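Local coordinates for 2L protein (Yaba-like disease virus, PDB 3IT8) that binds human tumour necrosis factor, probably keeping it from its receptors, and has an MHC class I-like fold, at residues R119-T122 with F127-M130; Y109-N114 with S241-G246; L93-Y98 with G156-M161; F66-S71 with W148-A153. All coordinates share one frame; numbering follows the deposited sequence.

Interaction 1 of 4, residues R119-T122 with F127-M130; sequences RYHT and FTKM
Arg119 and Thr128 hold the two strands together with a reciprocal pair of backbone hydrogen bonds: Arg119 N gives to Thr128 O at 2.8 Å, and Thr128 N gives to Arg119 O at 2.7 Å. They form the hydrogen-bonded pair of an antiparallel beta hairpin at the edge of the platform sheet. The Arg119 guanidinium finds its charge partner in Glu247, while Asn242 O also accepts from NH2. Met130 lies over one face of this planar group, its CG 3.4 Å from Arg119 NH1 and its sulfur offset toward the rim; a long, flexible, apolar chain can cover the cation while leaving its N-H edges for acceptors.

On the opposite sheet face, Tyr120 and Phe127 form the non-hydrogen-bonded pair. Tyr120 turns its ring edge to the Phe127 face, with centroids 5.4 Å apart and planes at 70°, and its CB makes a CH-pi contact over the same ring, 4.2 Å from the centroid. This aromatic face looks to helix 148-174, where Trp148 and Leu155 cover Phe127. The hairpin is therefore two-sided, apolar beneath the helix and, at Arg119, charged toward the loop that carries Glu247.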
loop_
_atom_site.group_PDB
_atom_site.type_symbol
_atom_site.label_atom_id
_atom_site.label_comp_id
_atom_site.label_asym_id
_atom_site.label_seq_id
_atom_site.Cartn_x
_atom_site.Cartn_y
_atom_site.Cartn_z
ATOM N N ARG D 119 20.886 -33.364 -6.064
ATOM C CA ARG D 119 20.693 -32.037 -5.476
ATOM C C ARG D 119 19.209 -31.813 -5.188
ATOM O O ARG D 119 18.359 -32.125 -6.015
ATOM C CB ARG D 119 21.224 -31.002 -6.470
ATOM C CG ARG D 119 20.862 -29.573 -6.202
ATOM C CD ARG D 119 21.375 -28.677 -7.329
ATOM N NE ARG D 119 22.827 -28.562 -7.346
ATOM C CZ ARG D 119 23.616 -29.130 -8.250
ATOM N NH1 ARG D 119 23.087 -29.857 -9.223
ATOM N NH2 ARG D 119 24.932 -28.970 -8.177
ATOM N N TYR D 120 18.894 -31.281 -4.017
ATOM C CA TYR D 120 17.501 -31.061 -3.641
ATOM C C TYR D 120 17.033 -29.679 -4.041
ATOM O O TYR D 120 17.623 -28.683 -3.634
ATOM C CB TYR D 120 17.320 -31.215 -2.137
ATOM C CG TYR D 120 15.890 -31.058 -1.678
ATOM C CD1 TYR D 120 14.982 -32.114 -1.789
ATOM C CD2 TYR D 120 15.420 -29.838 -1.184
ATOM C CE1 TYR D 120 13.635 -31.950 -1.426
ATOM C CE2 TYR D 120 14.081 -29.673 -0.820
ATOM C CZ TYR D 120 13.203 -30.731 -0.948
ATOM O OH TYR D 120 11.889 -30.582 -0.610
ATOM N N HIS D 121 15.966 -29.613 -4.834
ATOM C CA HIS D 121 15.438 -28.327 -5.274
ATOM C C HIS D 121 14.209 -27.901 -4.499
ATOM O O HIS D 121 13.188 -28.585 -4.472
ATOM C CB HIS D 121 15.140 -28.346 -6.776
ATOM C CG HIS D 121 16.371 -28.276 -7.626
ATOM N ND1 HIS D 121 17.266 -27.230 -7.550
ATOM C CD2 HIS D 121 16.873 -29.132 -8.548
ATOM C CE1 HIS D 121 18.265 -27.445 -8.385
ATOM N NE2 HIS D 121 18.051 -28.593 -9.004
ATOM N N THR D 122 14.344 -26.754 -3.851
ATOM C CA THR D 122 13.291 -26.162 -3.046
ATOM C C THR D 122 12.009 -25.947 -3.839
ATOM O O THR D 122 10.910 -26.098 -3.309
ATOM C CB THR D 122 13.781 -24.826 -2.472
ATOM O OG1 THR D 122 14.254 -25.040 -1.140
ATOM C CG2 THR D 122 12.686 -23.782 -2.484
ATOM N N PHE D 127 14.538 -34.377 -5.510
ATOM C CA PHE D 127 15.953 -34.381 -5.848
ATOM C C PHE D 127 16.138 -34.374 -7.360
ATOM O O PHE D 127 15.271 -34.837 -8.103
ATOM C CB PHE D 127 16.653 -35.617 -5.275
ATOM C CG PHE D 127 17.008 -35.501 -3.825
ATOM C CD1 PHE D 127 16.133 -35.944 -2.844
ATOM C CD2 PHE D 127 18.212 -34.925 -3.438
ATOM C CE1 PHE D 127 16.454 -35.814 -1.490
ATOM C CE2 PHE D 127 18.537 -34.792 -2.092
ATOM C CZ PHE D 127 17.656 -35.237 -1.115
ATOM N N THR D 128 17.274 -33.849 -7.813
ATOM C CA THR D 128 17.588 -33.809 -9.232
ATOM C C THR D 128 19.026 -34.239 -9.452
ATOM O O THR D 128 19.913 -33.848 -8.695
ATOM C CB THR D 128 17.438 -32.410 -9.796
ATOM O OG1 THR D 128 16.165 -31.888 -9.417
ATOM C CG2 THR D 128 17.541 -32.446 -11.312
ATOM N N LYS D 129 19.250 -35.041 -10.490
ATOM C CA LYS D 129 20.585 -35.525 -10.829
ATOM C C LYS D 129 21.605 -34.386 -10.877
ATOM O O LYS D 129 21.292 -33.275 -11.303
ATOM C CB LYS D 129 20.539 -36.232 -12.184
ATOM C CG LYS D 129 19.619 -35.547 -13.178
ATOM C CD LYS D 129 20.260 -35.384 -14.549
ATOM C CE LYS D 129 20.508 -36.718 -15.245
ATOM N NZ LYS D 129 21.095 -36.539 -16.617
ATOM N N MET D 130 22.820 -34.659 -10.412
ATOM C CA MET D 130 23.887 -33.661 -10.437
ATOM C C MET D 130 24.872 -34.055 -11.518
ATOM O O MET D 130 25.760 -33.284 -11.861
ATOM C CB MET D 130 24.626 -33.595 -9.102
ATOM C CG MET D 130 23.832 -32.973 -7.971
ATOM S SD MET D 130 24.884 -32.513 -6.589
ATOM C CE MET D 130 24.858 -33.992 -5.651
#

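Interaction 2 of 4, residues Y109-N114 with S241-G246; sequences YVETAN and SNYEPG
Tyr243 brings two kinds of interaction to strand 103-112, one aromatic and one polar, and so joins the MHC-like platform to the Ig-like part of the chain. The aromatic one is an offset edge-to-face pair: the edge of Tyr243 points to the face of Tyr109, the centroids lie 5.6 Å apart and the planes meet at 63°. The nearest atoms are Tyr109 CE1 and Tyr243 CE2, 3.7 Å from each other. Tyr109 reaches this spot with CG between its backbone N and carbonyl carbon (chi1 61°), and Pro248 packs on it as well, while its hydroxyl makes a weak hydrogen bond with Gly249 N.

The polar part is a single hydrogen bond from Tyr243 OH to Glu111 OE1, 3.1 Å long. The hydroxyl approaches from above the carboxylate plane, 40° out of it. Tyrosine suits the place because one side chain offers both a ring edge and a donor at its far end.

A side-chain to backbone bond shapes the loop itself: Ser241 OG accepts from Tyr243 N at 3.2 Å, an ST turn that ends on the tyrosine. Pro116, on the next strand, also touches the Tyr243 ring. With little area buried and one side-chain hydrogen bond, this contact relies on ring shape and a directed hydroxyl, a single tyrosine tying the two parts of the chain together through both.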
loop_
_atom_site.group_PDB
_atom_site.type_symbol
_atom_site.label_atom_id
_atom_site.label_comp_id
_atom_site.label_asym_id
_atom_site.label_seq_id
_atom_site.Cartn_x
_atom_site.Cartn_y
_atom_site.Cartn_z
ATOM N N TYR D 109 22.506 -31.131 -0.959
ATOM C CA TYR D 109 22.709 -32.199 -1.917
ATOM C C TYR D 109 23.323 -33.424 -1.262
ATOM O O TYR D 109 23.817 -33.362 -0.135
ATOM C CB TYR D 109 23.585 -31.709 -3.055
ATOM C CG TYR D 109 24.959 -31.259 -2.628
ATOM C CD1 TYR D 109 26.024 -32.164 -2.542
ATOM C CD2 TYR D 109 25.222 -29.907 -2.388
ATOM C CE1 TYR D 109 27.311 -31.731 -2.246
ATOM C CE2 TYR D 109 26.510 -29.462 -2.085
ATOM C CZ TYR D 109 27.547 -30.375 -2.021
ATOM O OH TYR D 109 28.820 -29.927 -1.761
ATOM N N VAL D 110 23.274 -34.542 -1.977
ATOM C CA VAL D 110 23.802 -35.793 -1.481
ATOM C C VAL D 110 24.947 -36.209 -2.372
ATOM O O VAL D 110 24.777 -36.282 -3.579
ATOM C CB VAL D 110 22.707 -36.890 -1.515
ATOM C CG1 VAL D 110 23.316 -38.265 -1.261
ATOM C CG2 VAL D 110 21.647 -36.590 -0.473
ATOM N N GLU D 111 26.118 -36.449 -1.790
ATOM C CA GLU D 111 27.251 -36.917 -2.574
ATOM C C GLU D 111 27.717 -38.279 -2.060
ATOM O O GLU D 111 27.426 -38.676 -0.931
ATOM C CB GLU D 111 28.404 -35.919 -2.570
ATOM C CG GLU D 111 28.877 -35.522 -1.217
ATOM C CD GLU D 111 30.036 -34.552 -1.289
ATOM O OE1 GLU D 111 30.009 -33.656 -2.171
ATOM O OE2 GLU D 111 30.966 -34.678 -0.452
ATOM N N THR D 112 28.434 -38.986 -2.923
ATOM C CA THR D 112 28.941 -40.320 -2.653
ATOM C C THR D 112 30.455 -40.269 -2.685
ATOM O O THR D 112 31.029 -39.278 -3.114
ATOM C CB THR D 112 28.390 -41.281 -3.734
ATOM O OG1 THR D 112 27.274 -41.997 -3.201
ATOM C CG2 THR D 112 29.435 -42.234 -4.231
ATOM N N ALA D 113 31.113 -41.317 -2.207
ATOM C CA ALA D 113 32.572 -41.333 -2.234
ATOM C C ALA D 113 33.027 -41.243 -3.700
ATOM O O ALA D 113 34.154 -40.837 -3.987
ATOM C CB ALA D 113 33.096 -42.617 -1.591
ATOM N N ASN D 114 32.128 -41.608 -4.618
ATOM C CA ASN D 114 32.402 -41.586 -6.051
ATOM C C ASN D 114 32.122 -40.228 -6.677
ATOM O O ASN D 114 32.476 -39.992 -7.834
ATOM C CB ASN D 114 31.572 -42.644 -6.770
ATOM C CG ASN D 114 31.748 -44.012 -6.172
ATOM O OD1 ASN D 114 32.876 -44.479 -5.975
ATOM N ND2 ASN D 114 30.634 -44.675 -5.876
ATOM N N SER D 241 31.133 -27.274 -14.086
ATOM C CA SER D 241 31.294 -28.153 -12.929
ATOM C C SER D 241 29.960 -28.782 -12.580
ATOM O O SER D 241 28.924 -28.241 -12.931
ATOM C CB SER D 241 31.818 -27.359 -11.724
ATOM O OG SER D 241 31.919 -28.173 -10.572
ATOM N N ASN D 242 29.981 -29.928 -11.907
ATOM C CA ASN D 242 28.736 -30.578 -11.512
ATOM C C ASN D 242 28.129 -29.823 -10.342
ATOM O O ASN D 242 26.947 -29.967 -10.030
ATOM C CB ASN D 242 28.987 -32.022 -11.112
ATOM C CG ASN D 242 29.321 -32.884 -12.284
ATOM O OD1 ASN D 242 28.621 -32.858 -13.294
ATOM N ND2 ASN D 242 30.391 -33.666 -12.165
ATOM N N TYR D 243 28.958 -29.019 -9.693
ATOM C CA TYR D 243 28.525 -28.228 -8.566
ATOM C C TYR D 243 28.231 -26.808 -9.040
ATOM O O TYR D 243 28.779 -26.366 -10.049
ATOM C CB TYR D 243 29.625 -28.186 -7.499
ATOM C CG TYR D 243 29.940 -29.517 -6.873
ATOM C CD1 TYR D 243 30.966 -30.310 -7.362
ATOM C CD2 TYR D 243 29.190 -29.996 -5.797
ATOM C CE1 TYR D 243 31.247 -31.561 -6.794
ATOM C CE2 TYR D 243 29.459 -31.241 -5.225
ATOM C CZ TYR D 243 30.490 -32.015 -5.734
ATOM O OH TYR D 243 30.752 -33.247 -5.190
ATOM N N GLU D 244 27.370 -26.099 -8.311
ATOM C CA GLU D 244 27.037 -24.714 -8.630
ATOM C C GLU D 244 27.816 -23.858 -7.638
ATOM O O GLU D 244 27.930 -24.228 -6.474
ATOM C CB GLU D 244 25.547 -24.465 -8.427
ATOM C CG GLU D 244 24.647 -25.488 -9.073
ATOM C CD GLU D 244 23.203 -25.340 -8.630
ATOM O OE1 GLU D 244 22.954 -25.321 -7.401
ATOM O OE2 GLU D 244 22.315 -25.248 -9.504
ATOM N N PRO D 245 28.374 -22.716 -8.076
ATOM C CA PRO D 245 29.121 -21.885 -7.122
ATOM C C PRO D 245 28.271 -21.600 -5.888
ATOM O O PRO D 245 27.091 -21.261 -6.002
ATOM C CB PRO D 245 29.449 -20.633 -7.931
ATOM C CG PRO D 245 28.402 -20.619 -9.006
ATOM C CD PRO D 245 28.297 -22.060 -9.391
ATOM N N GLY D 246 28.874 -21.744 -4.711
ATOM C CA GLY D 246 28.130 -21.554 -3.478
ATOM C C GLY D 246 28.118 -22.872 -2.701
ATOM O O GLY D 246 28.227 -22.884 -1.467
#

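Interaction 3 of 4, residues L93-Y98 with G156-M161; sequences LITGCY and GGFEYM
Phe158 of helix 148-174 sets its ring against Thr95 and Gly96 of strand 90-100, a helix lying on an antiparallel sheet as in the platform of MHC class I-like proteins. Taken in order, the helical segment begins with Gly156, which has no side chain and lets the ring of Tyr120 come up against its CA; its carbonyl O accepts from Tyr160 N at 2.7 Å.

Phe158 follows and carries the contact. With CG anti to the backbone N (chi1 -169°), the ring drops toward the sheet and presents one edge to Thr95: CD2 is 3.7 Å from Thr95 OG1, which sits near the ring plane, and 3.9 Å from Thr95 CG2. Threonine fits here because its methyl packs obliquely beside CD2 and CE2 while its hydroxyl, at the ring edge, is satisfied within the sheet by a hydrogen bond to Tyr107 O. At Gly96 the bare backbone faces the ring, its CA 4.3 Å from Phe158 CE2. Tyr5 of the adjoining strand stacks on Phe158, so this residue bears on two neighbouring strands.

Glu159 comes next, and its carbonyl O takes a hydrogen bond from Ser106 OG. Tyr160 then points away from this strand segment and packs on Thr122, and its hydroxyl makes a weak hydrogen bond with a basic side chain of another protein chain. Met161 packs on that chain too, and its backbone N donates to Gly157 O at 3.0 Å.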
loop_
_atom_site.group_PDB
_atom_site.type_symbol
_atom_site.label_atom_id
_atom_site.label_comp_id
_atom_site.label_asym_id
_atom_site.label_seq_id
_atom_site.Cartn_x
_atom_site.Cartn_y
_atom_site.Cartn_z
ATOM N N LEU D 93 25.402 -35.976 3.327
ATOM C CA LEU D 93 24.320 -35.024 3.120
ATOM C C LEU D 93 24.912 -33.644 3.388
ATOM O O LEU D 93 25.164 -33.279 4.527
ATOM C CB LEU D 93 23.172 -35.286 4.079
ATOM C CG LEU D 93 22.070 -34.229 3.968
ATOM C CD1 LEU D 93 21.538 -34.218 2.551
ATOM C CD2 LEU D 93 20.942 -34.506 4.971
ATOM N N ILE D 94 25.155 -32.884 2.330
ATOM C CA ILE D 94 25.746 -31.557 2.457
ATOM C C ILE D 94 24.669 -30.498 2.314
ATOM O O ILE D 94 24.011 -30.399 1.285
ATOM C CB ILE D 94 26.813 -31.320 1.363
ATOM C CG1 ILE D 94 27.858 -32.432 1.399
ATOM C CG2 ILE D 94 27.490 -29.980 1.571
ATOM C CD1 ILE D 94 28.498 -32.611 2.733
ATOM N N THR D 95 24.475 -29.702 3.352
ATOM C CA THR D 95 23.459 -28.660 3.292
ATOM C C THR D 95 23.962 -27.453 4.071
ATOM O O THR D 95 24.722 -27.609 5.022
ATOM C CB THR D 95 22.125 -29.165 3.880
ATOM O OG1 THR D 95 21.088 -28.220 3.604
ATOM C CG2 THR D 95 22.240 -29.371 5.380
ATOM N N GLY D 96 23.557 -26.258 3.656
ATOM C CA GLY D 96 24.013 -25.049 4.317
ATOM C C GLY D 96 23.720 -23.815 3.484
ATOM O O GLY D 96 23.010 -23.890 2.477
ATOM N N CYS D 97 24.247 -22.672 3.891
ATOM C CA CYS D 97 24.002 -21.441 3.147
ATOM C C CYS D 97 25.196 -20.498 3.211
ATOM O O CYS D 97 26.197 -20.788 3.876
ATOM C CB CYS D 97 22.760 -20.717 3.676
ATOM S SG CYS D 97 22.980 -19.883 5.275
ATOM N N TYR D 98 25.087 -19.363 2.524
ATOM C CA TYR D 98 26.179 -18.407 2.478
ATOM C C TYR D 98 25.728 -16.995 2.154
ATOM O O TYR D 98 24.703 -16.784 1.510
ATOM C CB TYR D 98 27.190 -18.839 1.420
ATOM C CG TYR D 98 26.609 -18.836 0.029
ATOM C CD1 TYR D 98 26.667 -17.694 -0.772
ATOM C CD2 TYR D 98 25.961 -19.964 -0.474
ATOM C CE1 TYR D 98 26.087 -17.679 -2.047
ATOM C CE2 TYR D 98 25.380 -19.962 -1.736
ATOM C CZ TYR D 98 25.443 -18.820 -2.519
ATOM O OH TYR D 98 24.830 -18.821 -3.751
ATOM N N GLY D 156 14.414 -29.846 3.157
ATOM C CA GLY D 156 13.793 -28.793 2.384
ATOM C C GLY D 156 13.589 -27.525 3.195
ATOM O O GLY D 156 13.897 -26.427 2.730
ATOM N N GLY D 157 13.072 -27.668 4.413
ATOM C CA GLY D 157 12.836 -26.506 5.241
ATOM C C GLY D 157 14.081 -25.693 5.533
ATOM O O GLY D 157 14.088 -24.460 5.391
ATOM N N PHE D 158 15.139 -26.389 5.941
ATOM C CA PHE D 158 16.400 -25.759 6.282
ATOM C C PHE D 158 16.922 -24.995 5.079
ATOM O O PHE D 158 17.373 -23.842 5.197
ATOM C CB PHE D 158 17.407 -26.826 6.683
ATOM C CG PHE D 158 18.657 -26.276 7.303
ATOM C CD1 PHE D 158 18.602 -25.544 8.484
ATOM C CD2 PHE D 158 19.896 -26.512 6.719
ATOM C CE1 PHE D 158 19.768 -25.057 9.076
ATOM C CE2 PHE D 158 21.064 -26.030 7.301
ATOM C CZ PHE D 158 21.003 -25.300 8.483
ATOM N N GLU D 159 16.844 -25.641 3.917
ATOM C CA GLU D 159 17.333 -25.048 2.687
ATOM C C GLU D 159 16.442 -23.907 2.220
ATOM O O GLU D 159 16.911 -22.931 1.651
ATOM C CB GLU D 159 17.432 -26.105 1.592
ATOM C CG GLU D 159 18.395 -25.729 0.487
ATOM C CD GLU D 159 18.373 -26.702 -0.665
ATOM O OE1 GLU D 159 18.280 -27.923 -0.426
ATOM O OE2 GLU D 159 18.464 -26.246 -1.816
ATOM N N TYR D 160 15.151 -24.020 2.474
ATOM C CA TYR D 160 14.237 -22.984 2.045
ATOM C C TYR D 160 14.375 -21.684 2.823
ATOM O O TYR D 160 14.211 -20.605 2.266
ATOM C CB TYR D 160 12.801 -23.462 2.164
ATOM C CG TYR D 160 11.815 -22.442 1.650
ATOM C CD1 TYR D 160 11.661 -22.225 0.278
ATOM C CD2 TYR D 160 11.051 -21.668 2.530
ATOM C CE1 TYR D 160 10.775 -21.266 -0.212
ATOM C CE2 TYR D 160 10.162 -20.700 2.050
ATOM C CZ TYR D 160 10.034 -20.503 0.673
ATOM O OH TYR D 160 9.196 -19.518 0.188
ATOM N N MET D 161 14.656 -21.766 4.116
ATOM C CA MET D 161 14.758 -20.546 4.897
ATOM C C MET D 161 15.460 -20.726 6.236
ATOM O O MET D 161 16.166 -19.827 6.705
ATOM C CB MET D 161 13.365 -19.982 5.133
ATOM C CG MET D 161 13.364 -18.676 5.868
ATOM S SD MET D 161 11.691 -18.078 6.192
ATOM C CE MET D 161 11.073 -18.001 4.570
#

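Interaction 4 of 4, residues F66-S71 with W148-A153; sequences FNFWYS and WKDVKA
Trp69 and Val151 meet on the buried side of this contact, Phe68 and Asp150 on the side nearer solvent. The two helices are those that lie on the sheet of an MHC class I-like platform, here running at 122° to each other with segment axes 11.9 Å apart. Such spacing is too wide for backbones to touch, so large aromatic residues bridge it.

In the buried part, the rim of the indole does the work: Trp69 CH2 lies 4.2 Å from Val151 CG1, and the methyl sits at the ring edge, near its plane. Phe68 points its CE2 edge at the face of the neighbouring indole, over its centre, while Tyr7 and Leu155 also touch Trp69. A branched, compact valine suits a spot where a broad ring arrives edge on.

Toward the outside, Phe68 reaches across with its CG swung beside the carbonyl carbon (chi1 167°) and rests on the aliphatic part of an acid: its CE1 is 3.5 Å from Asp150 CB. The carboxylate itself stays looser, with OD2 4.1 Å from the same Phe68 CE1 and its plane turned 78° from the ring. Tyr154 adds an edge-to-face partner to Phe68. The acid lies in the first turn of its helix, where the helix dipole would probably stabilise its charge, so the space between the helices is filled by apolar surface, with a carboxylate at its outer side.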
loop_
_atom_site.group_PDB
_atom_site.type_symbol
_atom_site.label_atom_id
_atom_site.label_comp_id
_atom_site.label_asym_id
_atom_site.label_seq_id
_atom_site.Cartn_x
_atom_site.Cartn_y
_atom_site.Cartn_z
ATOM N N PHE D 66 20.137 -35.780 14.178
ATOM C CA PHE D 66 21.161 -36.771 13.852
ATOM C C PHE D 66 20.676 -38.216 13.763
ATOM O O PHE D 66 20.940 -38.899 12.775
ATOM C CB PHE D 66 22.315 -36.722 14.845
ATOM C CG PHE D 66 23.433 -37.633 14.484
ATOM C CD1 PHE D 66 24.384 -37.250 13.558
ATOM C CD2 PHE D 66 23.504 -38.904 15.021
ATOM C CE1 PHE D 66 25.399 -38.126 13.167
ATOM C CE2 PHE D 66 24.516 -39.790 14.636
ATOM C CZ PHE D 66 25.463 -39.399 13.709
ATOM N N ASN D 67 19.984 -38.689 14.792
ATOM C CA ASN D 67 19.502 -40.059 14.772
ATOM C C ASN D 67 18.662 -40.273 13.531
ATOM O O ASN D 67 18.803 -41.296 12.865
ATOM C CB ASN D 67 18.682 -40.367 16.024
ATOM C CG ASN D 67 19.458 -40.126 17.299
ATOM O OD1 ASN D 67 20.664 -40.325 17.344
ATOM N ND2 ASN D 67 18.770 -39.707 18.348
ATOM N N PHE D 68 17.800 -39.308 13.203
ATOM C CA PHE D 68 16.952 -39.435 12.019
ATOM C C PHE D 68 17.786 -39.627 10.761
ATOM O O PHE D 68 17.600 -40.593 10.021
ATOM C CB PHE D 68 16.074 -38.207 11.842
ATOM C CG PHE D 68 15.421 -38.131 10.494
ATOM C CD1 PHE D 68 14.229 -38.797 10.247
ATOM C CD2 PHE D 68 16.023 -37.411 9.450
ATOM C CE1 PHE D 68 13.633 -38.759 8.991
ATOM C CE2 PHE D 68 15.437 -37.366 8.184
ATOM C CZ PHE D 68 14.233 -38.046 7.955
ATOM N N TRP D 69 18.710 -38.705 10.521
ATOM C CA TRP D 69 19.552 -38.777 9.339
ATOM C C TRP D 69 20.475 -39.991 9.312
ATOM O O TRP D 69 20.583 -40.686 8.299
ATOM C CB TRP D 69 20.368 -37.491 9.200
ATOM C CG TRP D 69 19.535 -36.317 8.778
ATOM C CD1 TRP D 69 19.290 -35.174 9.492
ATOM C CD2 TRP D 69 18.795 -36.190 7.553
ATOM N NE1 TRP D 69 18.443 -34.348 8.793
ATOM C CE2 TRP D 69 18.123 -34.944 7.598
ATOM C CE3 TRP D 69 18.634 -37.010 6.419
ATOM C CZ2 TRP D 69 17.298 -34.495 6.547
ATOM C CZ3 TRP D 69 17.814 -36.563 5.377
ATOM C CH2 TRP D 69 17.159 -35.315 5.453
ATOM N N TYR D 70 21.150 -40.256 10.417
ATOM C CA TYR D 70 22.041 -41.403 10.453
ATOM C C TYR D 70 21.304 -42.646 9.971
ATOM O O TYR D 70 21.745 -43.353 9.068
ATOM C CB TYR D 70 22.549 -41.653 11.867
ATOM C CG TYR D 70 23.283 -42.959 11.963
ATOM C CD1 TYR D 70 24.593 -43.075 11.500
ATOM C CD2 TYR D 70 22.643 -44.102 12.438
ATOM C CE1 TYR D 70 25.249 -44.296 11.502
ATOM C CE2 TYR D 70 23.276 -45.330 12.443
ATOM C CZ TYR D 70 24.587 -45.421 11.970
ATOM O OH TYR D 70 25.244 -46.631 11.940
ATOM N N SER D 71 20.168 -42.907 10.596
ATOM C CA SER D 71 19.374 -44.065 10.256
ATOM C C SER D 71 18.910 -44.086 8.795
ATOM O O SER D 71 19.087 -45.080 8.097
ATOM C CB SER D 71 18.171 -44.137 11.187
ATOM O OG SER D 71 17.304 -45.166 10.767
ATOM N N TRP D 148 9.791 -39.709 3.446
ATOM C CA TRP D 148 9.954 -38.572 2.546
ATOM C C TRP D 148 9.442 -37.263 3.157
ATOM O O TRP D 148 10.091 -36.215 3.039
ATOM C CB TRP D 148 9.226 -38.836 1.226
ATOM C CG TRP D 148 9.388 -37.736 0.238
ATOM C CD1 TRP D 148 8.396 -36.971 -0.323
ATOM C CD2 TRP D 148 10.621 -37.261 -0.309
ATOM N NE1 TRP D 148 8.941 -36.050 -1.188
ATOM C CE2 TRP D 148 10.303 -36.206 -1.198
ATOM C CE3 TRP D 148 11.964 -37.626 -0.137
ATOM C CZ2 TRP D 148 11.283 -35.512 -1.912
ATOM C CZ3 TRP D 148 12.936 -36.937 -0.847
ATOM C CH2 TRP D 148 12.591 -35.890 -1.724
ATOM N N LYS D 149 8.285 -37.327 3.814
ATOM C CA LYS D 149 7.705 -36.140 4.413
ATOM C C LYS D 149 8.681 -35.493 5.375
ATOM O O LYS D 149 8.754 -34.265 5.464
ATOM C CB LYS D 149 6.383 -36.474 5.123
ATOM C CG LYS D 149 5.311 -37.062 4.197
ATOM C CD LYS D 149 5.154 -36.247 2.899
ATOM C CE LYS D 149 4.426 -37.035 1.805
ATOM N NZ LYS D 149 4.616 -36.446 0.448
ATOM N N ASP D 150 9.445 -36.312 6.087
ATOM C CA ASP D 150 10.411 -35.769 7.030
ATOM C C ASP D 150 11.598 -35.167 6.298
ATOM O O ASP D 150 12.153 -34.155 6.736
ATOM C CB ASP D 150 10.881 -36.848 8.003
ATOM C CG ASP D 150 9.812 -37.220 9.009
ATOM O OD1 ASP D 150 9.248 -36.298 9.633
ATOM O OD2 ASP D 150 9.541 -38.427 9.180
ATOM N N VAL D 151 11.986 -35.782 5.182
ATOM C CA VAL D 151 13.098 -35.268 4.401
ATOM C C VAL D 151 12.719 -33.875 3.939
ATOM O O VAL D 151 13.468 -32.926 4.153
ATOM C CB VAL D 151 13.383 -36.146 3.187
ATOM C CG1 VAL D 151 14.434 -35.496 2.317
ATOM C CG2 VAL D 151 13.861 -37.503 3.637
ATOM N N LYS D 152 11.543 -33.748 3.324
ATOM C CA LYS D 152 11.065 -32.455 2.840
ATOM C C LYS D 152 11.135 -31.405 3.933
ATOM O O LYS D 152 11.620 -30.297 3.730
ATOM C CB LYS D 152 9.615 -32.553 2.371
ATOM C CG LYS D 152 9.417 -33.044 0.960
ATOM C CD LYS D 152 7.930 -33.103 0.660
ATOM C CE LYS D 152 7.675 -33.523 -0.767
ATOM N NZ LYS D 152 6.229 -33.724 -1.018
ATOM N N ALA D 153 10.636 -31.765 5.098
ATOM C CA ALA D 153 10.615 -30.854 6.227
ATOM C C ALA D 153 11.988 -30.490 6.789
ATOM O O ALA D 153 12.295 -29.308 6.958
ATOM C CB ALA D 153 9.740 -31.442 7.321
#

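In the fold
From the N terminus, helix residues 66-71 open interaction 4, strand residues 93-98 open interaction 3, and 109-114 open interaction 2. Interaction 1 then closes first, as a short hairpin between 119-122 and 127-130 that falls within all three longer loops. Residues 148-153 and 156-161, on one helix, close interactions 4 and 3 in turn; 241-246, far along the chain, close interaction 2. Interactions 2, 3 and 4 all cross one another. Interaction 4 ties the two platform helices together, interaction 3 seats one of them on the sheet, interaction 1 finishes the sheet edge, and interaction 2 fastens its underside to the Ig-like part, where Arg119 links interactions 1 and 2.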